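Long-range contacts in TT1561 protein (Thermus thermophilus, PDB 1UF3), which is of unknown function but belongs to the calcineurin-like metallophosphoesterase superfamily, binds calcium ions and is probably a phosphoesterase: residues M1-L9 with T102-V110; P150-P159 with I176-A187. One frame throughout, in Å; residues are numbered along the deposited sequence.

Contact 1. Residues M1-L9 with T102-V110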
# COMPACT_ATOMS: atom_id res chain seq x y z
N MSE A 1 2.42 8.01 4.88
CA MSE A 1 2.85 6.78 4.16
C MSE A 1 3.77 5.88 4.98
O MSE A 1 3.69 4.66 4.87
CB MSE A 1 3.54 7.12 2.84
CG MSE A 1 2.59 7.33 1.67
SE MSE A 1 1.57 5.76 1.10
CE MSE A 1 2.32 5.52 -0.67
N ARG A 2 4.65 6.46 5.79
CA ARG A 2 5.58 5.65 6.58
C ARG A 2 4.95 5.02 7.81
O ARG A 2 4.12 5.65 8.48
CB ARG A 2 6.79 6.49 7.05
CG ARG A 2 7.64 7.13 5.93
CD ARG A 2 8.96 7.68 6.54
NE ARG A 2 9.64 8.64 5.69
CZ ARG A 2 10.21 8.33 4.53
NH1 ARG A 2 10.18 7.09 4.09
NH2 ARG A 2 10.79 9.28 3.81
N ARG A 3 5.35 3.78 8.11
CA ARG A 3 4.84 3.05 9.27
C ARG A 3 5.87 3.05 10.40
O ARG A 3 6.94 3.65 10.25
CB ARG A 3 4.48 1.63 8.86
CG ARG A 3 3.34 1.63 7.83
CD ARG A 3 3.02 0.24 7.33
NE ARG A 3 2.09 0.28 6.20
CZ ARG A 3 0.83 0.69 6.28
NH1 ARG A 3 0.34 1.11 7.44
NH2 ARG A 3 0.06 0.67 5.19
N THR A 4 5.56 2.40 11.52
CA THR A 4 6.48 2.38 12.67
C THR A 4 7.78 1.69 12.33
O THR A 4 7.83 0.81 11.49
CB THR A 4 5.89 1.63 13.87
OG1 THR A 4 5.12 0.51 13.39
CG2 THR A 4 5.06 2.54 14.73
N VAL A 5 8.85 2.09 12.99
CA VAL A 5 10.13 1.47 12.74
C VAL A 5 10.30 0.19 13.57
O VAL A 5 10.22 0.25 14.79
CB VAL A 5 11.27 2.40 13.13
CG1 VAL A 5 12.61 1.65 13.03
CG2 VAL A 5 11.25 3.64 12.25
N ARG A 6 10.51 -0.94 12.90
CA ARG A 6 10.74 -2.20 13.59
C ARG A 6 12.12 -2.76 13.21
O ARG A 6 12.84 -3.27 14.07
CB ARG A 6 9.68 -3.26 13.24
CG ARG A 6 9.97 -4.61 13.93
CD ARG A 6 8.80 -5.63 13.91
NE ARG A 6 9.26 -6.93 14.39
CZ ARG A 6 8.65 -8.09 14.19
NH1 ARG A 6 7.51 -8.15 13.51
NH2 ARG A 6 9.21 -9.23 14.61
N TYR A 7 12.47 -2.65 11.92
CA TYR A 7 13.74 -3.15 11.42
C TYR A 7 14.66 -2.02 11.00
O TYR A 7 14.24 -1.10 10.29
CB TYR A 7 13.52 -4.09 10.24
CG TYR A 7 12.70 -5.28 10.63
CD1 TYR A 7 11.30 -5.26 10.53
CD2 TYR A 7 13.31 -6.40 11.20
CE1 TYR A 7 10.53 -6.32 11.00
CE2 TYR A 7 12.56 -7.47 11.67
CZ TYR A 7 11.16 -7.42 11.57
OH TYR A 7 10.42 -8.45 12.09
N ILE A 8 15.90 -2.09 11.46
CA ILE A 8 16.88 -1.07 11.14
C ILE A 8 18.09 -1.67 10.44
O ILE A 8 18.71 -2.62 10.97
CB ILE A 8 17.36 -0.37 12.39
CG1 ILE A 8 16.19 0.31 13.11
CG2 ILE A 8 18.42 0.62 12.06
CD1 ILE A 8 16.59 0.70 14.51
N LEU A 9 18.41 -1.14 9.26
CA LEU A 9 19.59 -1.57 8.50
C LEU A 9 20.73 -0.71 9.07
O LEU A 9 20.66 0.53 9.10
CB LEU A 9 19.38 -1.28 7.01
CG LEU A 9 20.46 -1.73 6.03
CD1 LEU A 9 20.66 -3.23 6.15
CD2 LEU A 9 20.03 -1.35 4.60
N THR A 102 16.37 13.43 16.85
CA THR A 102 15.22 13.43 15.96
C THR A 102 14.30 12.31 16.45
O THR A 102 14.73 11.47 17.24
CB THR A 102 15.61 13.19 14.48
OG1 THR A 102 14.44 13.39 13.67
CG2 THR A 102 16.14 11.80 14.25
N PHE A 103 13.03 12.30 16.01
CA PHE A 103 12.09 11.25 16.40
C PHE A 103 11.75 10.39 15.21
O PHE A 103 11.56 10.88 14.10
CB PHE A 103 10.75 11.80 16.92
CG PHE A 103 10.83 12.48 18.24
CD1 PHE A 103 10.76 13.87 18.31
CD2 PHE A 103 10.92 11.74 19.42
CE1 PHE A 103 10.77 14.51 19.55
CE2 PHE A 103 10.93 12.37 20.65
CZ PHE A 103 10.86 13.76 20.73
N TRP A 104 11.68 9.09 15.45
CA TRP A 104 11.27 8.17 14.41
C TRP A 104 9.92 7.63 14.86
O TRP A 104 9.60 7.67 16.05
CB TRP A 104 12.23 7.00 14.29
CG TRP A 104 13.44 7.26 13.47
CD1 TRP A 104 13.74 8.38 12.75
CD2 TRP A 104 14.55 6.37 13.31
NE1 TRP A 104 14.98 8.24 12.15
CE2 TRP A 104 15.50 7.02 12.48
CE3 TRP A 104 14.84 5.08 13.80
CZ2 TRP A 104 16.72 6.43 12.13
CZ3 TRP A 104 16.07 4.49 13.45
CH2 TRP A 104 16.99 5.17 12.63
N ARG A 105 9.12 7.14 13.93
CA ARG A 105 7.82 6.60 14.31
C ARG A 105 7.99 5.34 15.18
O ARG A 105 8.77 4.43 14.85
CB ARG A 105 6.98 6.28 13.09
CG ARG A 105 5.54 6.08 13.48
CD ARG A 105 4.59 6.15 12.32
NE ARG A 105 3.25 5.82 12.80
CZ ARG A 105 2.22 5.55 12.01
NH1 ARG A 105 2.37 5.56 10.68
NH2 ARG A 105 1.05 5.24 12.55
N GLY A 106 7.27 5.30 16.29
CA GLY A 106 7.37 4.18 17.20
C GLY A 106 6.62 4.51 18.47
O GLY A 106 5.70 3.79 18.83
N PRO A 107 6.98 5.59 19.17
CA PRO A 107 8.06 6.51 18.79
C PRO A 107 9.43 6.15 19.36
O PRO A 107 9.53 5.38 20.33
CB PRO A 107 7.58 7.85 19.31
CG PRO A 107 6.85 7.46 20.58
CD PRO A 107 6.12 6.18 20.21
N TYR A 108 10.48 6.69 18.75
CA TYR A 108 11.85 6.50 19.23
C TYR A 108 12.55 7.85 19.19
O TYR A 108 12.42 8.57 18.22
CB TYR A 108 12.63 5.49 18.39
CG TYR A 108 12.04 4.11 18.44
CD1 TYR A 108 11.23 3.64 17.42
CD2 TYR A 108 12.28 3.26 19.53
CE1 TYR A 108 10.66 2.37 17.47
CE2 TYR A 108 11.73 1.99 19.57
CZ TYR A 108 10.92 1.55 18.54
OH TYR A 108 10.36 0.29 18.56
N LEU A 109 13.25 8.18 20.26
CA LEU A 109 14.01 9.41 20.35
C LEU A 109 15.45 9.00 19.95
O LEU A 109 16.13 8.27 20.71
CB LEU A 109 13.95 9.94 21.79
CG LEU A 109 14.75 11.20 22.14
CD1 LEU A 109 14.41 12.31 21.15
CD2 LEU A 109 14.45 11.65 23.57
N VAL A 110 15.88 9.41 18.76
CA VAL A 110 17.20 9.08 18.23
C VAL A 110 18.20 10.21 18.47
O VAL A 110 17.95 11.37 18.15
CB VAL A 110 17.13 8.76 16.73
CG1 VAL A 110 18.51 8.28 16.20
CG2 VAL A 110 16.06 7.71 16.49

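Contact 2. Residues P150-P159 with I176-A187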
# COMPACT_ATOMS: atom_id res chain seq x y z
N PRO A 150 11.30 5.93 24.28
CA PRO A 150 12.35 4.92 24.27
C PRO A 150 13.48 5.60 23.47
O PRO A 150 13.21 6.23 22.44
CB PRO A 150 11.73 3.78 23.47
CG PRO A 150 10.22 3.96 23.71
CD PRO A 150 10.04 5.43 23.68
N LYS A 151 14.73 5.50 23.93
CA LYS A 151 15.87 6.13 23.23
C LYS A 151 16.77 5.21 22.40
O LYS A 151 16.97 4.03 22.74
CB LYS A 151 16.75 6.88 24.23
CG LYS A 151 16.04 8.00 24.98
CD LYS A 151 16.89 8.52 26.14
CE LYS A 151 16.10 9.41 27.07
NZ LYS A 151 16.83 9.76 28.33
N ILE A 152 17.29 5.74 21.29
CA ILE A 152 18.21 5.02 20.40
C ILE A 152 19.43 5.94 20.29
O ILE A 152 19.32 7.08 19.84
CB ILE A 152 17.62 4.79 18.99
CG1 ILE A 152 16.41 3.84 19.07
CG2 ILE A 152 18.70 4.20 18.06
CD1 ILE A 152 15.83 3.40 17.74
N PHE A 153 20.58 5.45 20.76
CA PHE A 153 21.82 6.22 20.75
C PHE A 153 22.78 5.73 19.68
O PHE A 153 22.88 4.54 19.42
CB PHE A 153 22.55 6.11 22.11
CG PHE A 153 21.93 6.91 23.24
CD1 PHE A 153 20.81 7.72 23.04
CD2 PHE A 153 22.49 6.85 24.50
CE1 PHE A 153 20.28 8.46 24.08
CE2 PHE A 153 21.96 7.60 25.55
CZ PHE A 153 20.85 8.39 25.35
N LEU A 154 23.51 6.66 19.08
CA LEU A 154 24.52 6.33 18.07
C LEU A 154 25.85 6.88 18.56
O LEU A 154 25.97 8.07 18.82
CB LEU A 154 24.18 6.94 16.70
CG LEU A 154 23.37 6.05 15.76
CD1 LEU A 154 21.93 5.96 16.27
CD2 LEU A 154 23.41 6.62 14.34
N PHE A 155 26.84 6.03 18.73
CA PHE A 155 28.16 6.49 19.17
C PHE A 155 29.20 5.82 18.30
O PHE A 155 28.97 4.74 17.73
CB PHE A 155 28.52 6.04 20.59
CG PHE A 155 27.63 6.55 21.66
CD1 PHE A 155 26.97 5.64 22.50
CD2 PHE A 155 27.56 7.90 21.94
CE1 PHE A 155 26.27 6.08 23.60
CE2 PHE A 155 26.85 8.35 23.02
CZ PHE A 155 26.20 7.44 23.87
N HIS A 156 30.36 6.44 18.21
CA HIS A 156 31.41 5.78 17.47
C HIS A 156 32.15 4.90 18.50
O HIS A 156 32.40 3.73 18.26
CB HIS A 156 32.37 6.78 16.86
CG HIS A 156 33.50 6.11 16.15
ND1 HIS A 156 34.65 5.70 16.80
CD2 HIS A 156 33.60 5.64 14.88
CE1 HIS A 156 35.41 5.02 15.96
NE2 HIS A 156 34.79 4.97 14.79
N THR A 157 32.45 5.50 19.64
CA THR A 157 33.17 4.88 20.74
C THR A 157 32.41 3.76 21.46
O THR A 157 31.28 3.96 21.91
CB THR A 157 33.54 5.98 21.74
OG1 THR A 157 34.38 6.93 21.07
CG2 THR A 157 34.26 5.42 22.97
N MSE A 158 33.02 2.59 21.54
CA MSE A 158 32.41 1.43 22.20
C MSE A 158 32.43 1.54 23.72
O MSE A 158 33.39 2.05 24.30
CB MSE A 158 33.14 0.15 21.84
CG MSE A 158 32.90 -0.38 20.48
SE MSE A 158 33.31 -2.27 20.48
CE MSE A 158 32.10 -2.83 21.87
N PRO A 159 31.37 1.05 24.38
CA PRO A 159 31.35 1.11 25.84
C PRO A 159 32.14 -0.08 26.41
O PRO A 159 32.32 -1.09 25.75
CB PRO A 159 29.87 1.00 26.17
CG PRO A 159 29.39 0.07 25.10
CD PRO A 159 30.07 0.61 23.86
N ILE A 176 25.33 5.12 28.99
CA ILE A 176 24.31 4.15 28.64
C ILE A 176 23.55 3.76 29.91
O ILE A 176 22.31 3.67 29.90
CB ILE A 176 24.92 2.93 27.97
CG1 ILE A 176 25.57 3.37 26.65
CG2 ILE A 176 23.87 1.87 27.75
CD1 ILE A 176 26.16 2.26 25.84
N LYS A 177 24.26 3.57 31.02
CA LYS A 177 23.60 3.19 32.26
C LYS A 177 22.72 4.31 32.80
O LYS A 177 21.68 4.06 33.41
CB LYS A 177 24.64 2.80 33.33
CG LYS A 177 25.32 1.45 33.08
CD LYS A 177 26.33 1.13 34.18
CE LYS A 177 27.05 -0.19 33.90
NZ LYS A 177 27.71 -0.73 35.12
N THR A 178 23.13 5.56 32.58
CA THR A 178 22.35 6.70 33.05
C THR A 178 21.07 6.95 32.22
O THR A 178 19.99 7.15 32.77
CB THR A 178 23.21 7.98 33.04
OG1 THR A 178 24.41 7.75 33.79
CG2 THR A 178 22.46 9.15 33.65
N HIS A 179 21.20 6.92 30.90
CA HIS A 179 20.05 7.16 30.02
C HIS A 179 19.17 5.95 29.72
O HIS A 179 18.05 6.10 29.22
CB HIS A 179 20.56 7.76 28.71
CG HIS A 179 20.78 9.24 28.78
ND1 HIS A 179 19.75 10.15 28.65
CD2 HIS A 179 21.88 9.96 29.09
CE1 HIS A 179 20.21 11.37 28.89
NE2 HIS A 179 21.50 11.28 29.16
N ASN A 180 19.69 4.77 30.02
CA ASN A 180 18.95 3.55 29.78
C ASN A 180 18.30 3.47 28.40
O ASN A 180 17.10 3.17 28.27
CB ASN A 180 17.90 3.38 30.88
CG ASN A 180 18.54 3.15 32.23
OD1 ASN A 180 19.21 2.13 32.45
ND2 ASN A 180 18.36 4.09 33.15
N PRO A 181 19.09 3.73 27.35
CA PRO A 181 18.51 3.66 26.01
C PRO A 181 18.10 2.25 25.68
O PRO A 181 18.65 1.29 26.23
CB PRO A 181 19.64 4.13 25.10
CG PRO A 181 20.90 3.74 25.90
CD PRO A 181 20.51 4.15 27.30
N LEU A 182 17.15 2.15 24.78
CA LEU A 182 16.65 0.89 24.31
C LEU A 182 17.66 0.20 23.40
O LEU A 182 17.85 -1.01 23.49
CB LEU A 182 15.37 1.12 23.54
CG LEU A 182 14.79 -0.14 22.91
CD1 LEU A 182 14.22 -0.98 24.03
CD2 LEU A 182 13.69 0.23 21.90
N LEU A 183 18.26 0.98 22.51
CA LEU A 183 19.27 0.45 21.58
C LEU A 183 20.44 1.42 21.53
O LEU A 183 20.28 2.63 21.63
CB LEU A 183 18.69 0.27 20.17
CG LEU A 183 19.68 0.22 18.99
CD1 LEU A 183 20.52 -1.09 19.04
CD2 LEU A 183 18.92 0.32 17.68
N VAL A 184 21.64 0.86 21.43
CA VAL A 184 22.86 1.64 21.33
C VAL A 184 23.63 1.01 20.18
O VAL A 184 23.90 -0.21 20.18
CB VAL A 184 23.73 1.54 22.62
CG1 VAL A 184 25.02 2.39 22.46
CG2 VAL A 184 22.95 2.02 23.82
N LEU A 185 23.94 1.81 19.17
CA LEU A 185 24.70 1.31 18.03
C LEU A 185 26.12 1.89 18.12
O LEU A 185 26.30 3.09 18.36
CB LEU A 185 24.04 1.73 16.71
CG LEU A 185 22.89 0.86 16.19
CD1 LEU A 185 22.17 1.56 15.04
CD2 LEU A 185 23.44 -0.48 15.71
N VAL A 186 27.14 1.05 17.95
CA VAL A 186 28.52 1.57 18.01
C VAL A 186 29.35 1.05 16.84
O VAL A 186 29.02 0.05 16.21
CB VAL A 186 29.24 1.19 19.36
CG1 VAL A 186 28.54 1.85 20.53
CG2 VAL A 186 29.28 -0.33 19.52
N ALA A 187 30.43 1.75 16.53
CA ALA A 187 31.31 1.33 15.45
C ALA A 187 32.11 0.08 15.84
O ALA A 187 32.44 -0.12 17.00
CB ALA A 187 32.29 2.47 15.10
O HOH W 1 15.04 4.30 26.35
O HOH W 2 33.96 1.69 18.23

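Contact 1. Residues M1-L9 with T102-V110
Arg105 and Trp104, at the turn of the antiparallel beta hairpin 101-104/108-118, meet the N-terminal arm that leads into strand 7-12; the contact thus bridges the two mixed sheets of the metallophosphoesterase fold near one end. The backbone fixes the middle: Val5 N donates an almost straight bond to Arg105 O (3.0 Å, 172°). From there the arginine side chain runs back along the arm toward the N terminus. With CG anti to the backbone N (chi1 -165°) and the chain extended as far as NE, its CG passes Thr4 CG2 at 3.8 Å and its guanidinium arrives edge-on at Arg2 O. NH1 lies 2.8 Å from that oxygen, and the bond stays in both the guanidinium and the carbonyl plane although it is bent at the hydrogen (137°). The other terminal nitrogen, NH2, binds Lys147 O of a neighbouring subunit, and Tyr149 of the same neighbouring subunit makes a cation-pi contact with the group, so the one guanidinium meets both its own chain and another. Arg3 turns away to a salt bridge with Asp148 of that same neighbouring subunit.

Toward strand 7-12 the contact becomes apolar. Val5 CG2 lies 4.1 Å from Trp104 CB, while CG1 meets the indole obliquely at CE3; Ala35 of strand 35-39 touches both side chains. One face of the indole carries Val110 CG2. Ile8 instead reaches the ring at its edge, near the plane, with CD1 4.0 Å from Trp104 CZ3.

Contact 2. Residues P150-P159 with I176-A187
The Phe153 ring carries Pro181 over the centre of one face, a CH-pi contact with CB 4.0 Å from the centroid, and turns its edge to the face of His179. That aromatic pair is an offset edge-to-face one, with planes at 64° and Phe153 CZ 3.5 Å from His179 CG. At the edge of the imidazole, near its plane, Lys151 NZ donates to ND1 over 3.0 Å; the lysine chain, extended beyond CG, carries the ammonium there. Trp144 stacks on His179 and makes a cation-pi contact with Lys151. At the other end of the strand pair the His156 ring takes Ala187 CB over one face, offset toward the rim; His156 CG lies anti to its own N (chi1 177°), which brings the ring back over the methyl although the CB bond points away.

The Phe155 ring receives Val184 CG1 (3.8 Å from CD1) and Ile176 CG1 at its edge. Pro159 CB packs on Ile176 CD1.

These groups lie along a right-handed beta-alpha-beta unit, strand 151-155, helix 170-179 and strand 183-186, whose strands run parallel at 13°. Phe153 N to Leu183 O, Leu185 N to Phe153 O (2.9 Å) and Phe155 N to Leu185 O form the central ladder; before them Lys151 O takes Leu182 N and, weakly, Leu183 N. Opposite the helix, Ile152 CG2 meets Leu183 CD2.

Waters link Lys151 N to Asn180 O and His156 O to Ala187 O. Accepting from lysine, His179 ND1 carries no proton in this bond, probably favouring neutral imidazole beside the buried ammonium.

How the contacts relate
From the N terminus, the arm 1-9 enters the sheet containing strand 7-12, and the chain then passes through strands 35-39 and 66-69 before contact 1 closes this long loop at the hairpin 102-110. Contact 2 opens only afterwards and closes a much shorter loop, through helix 170-179, so the two follow in series and neither nest nor cross. They join where strand 108-118 pairs in parallel with strand 151-155: Leu109 N bonds to Pro150 O and Leu109 O to Ile152 N, while Tyr108 packs on Leu182. Contact 1 thus links one sheet to the other, and contact 2 continues the second toward strand 199-203.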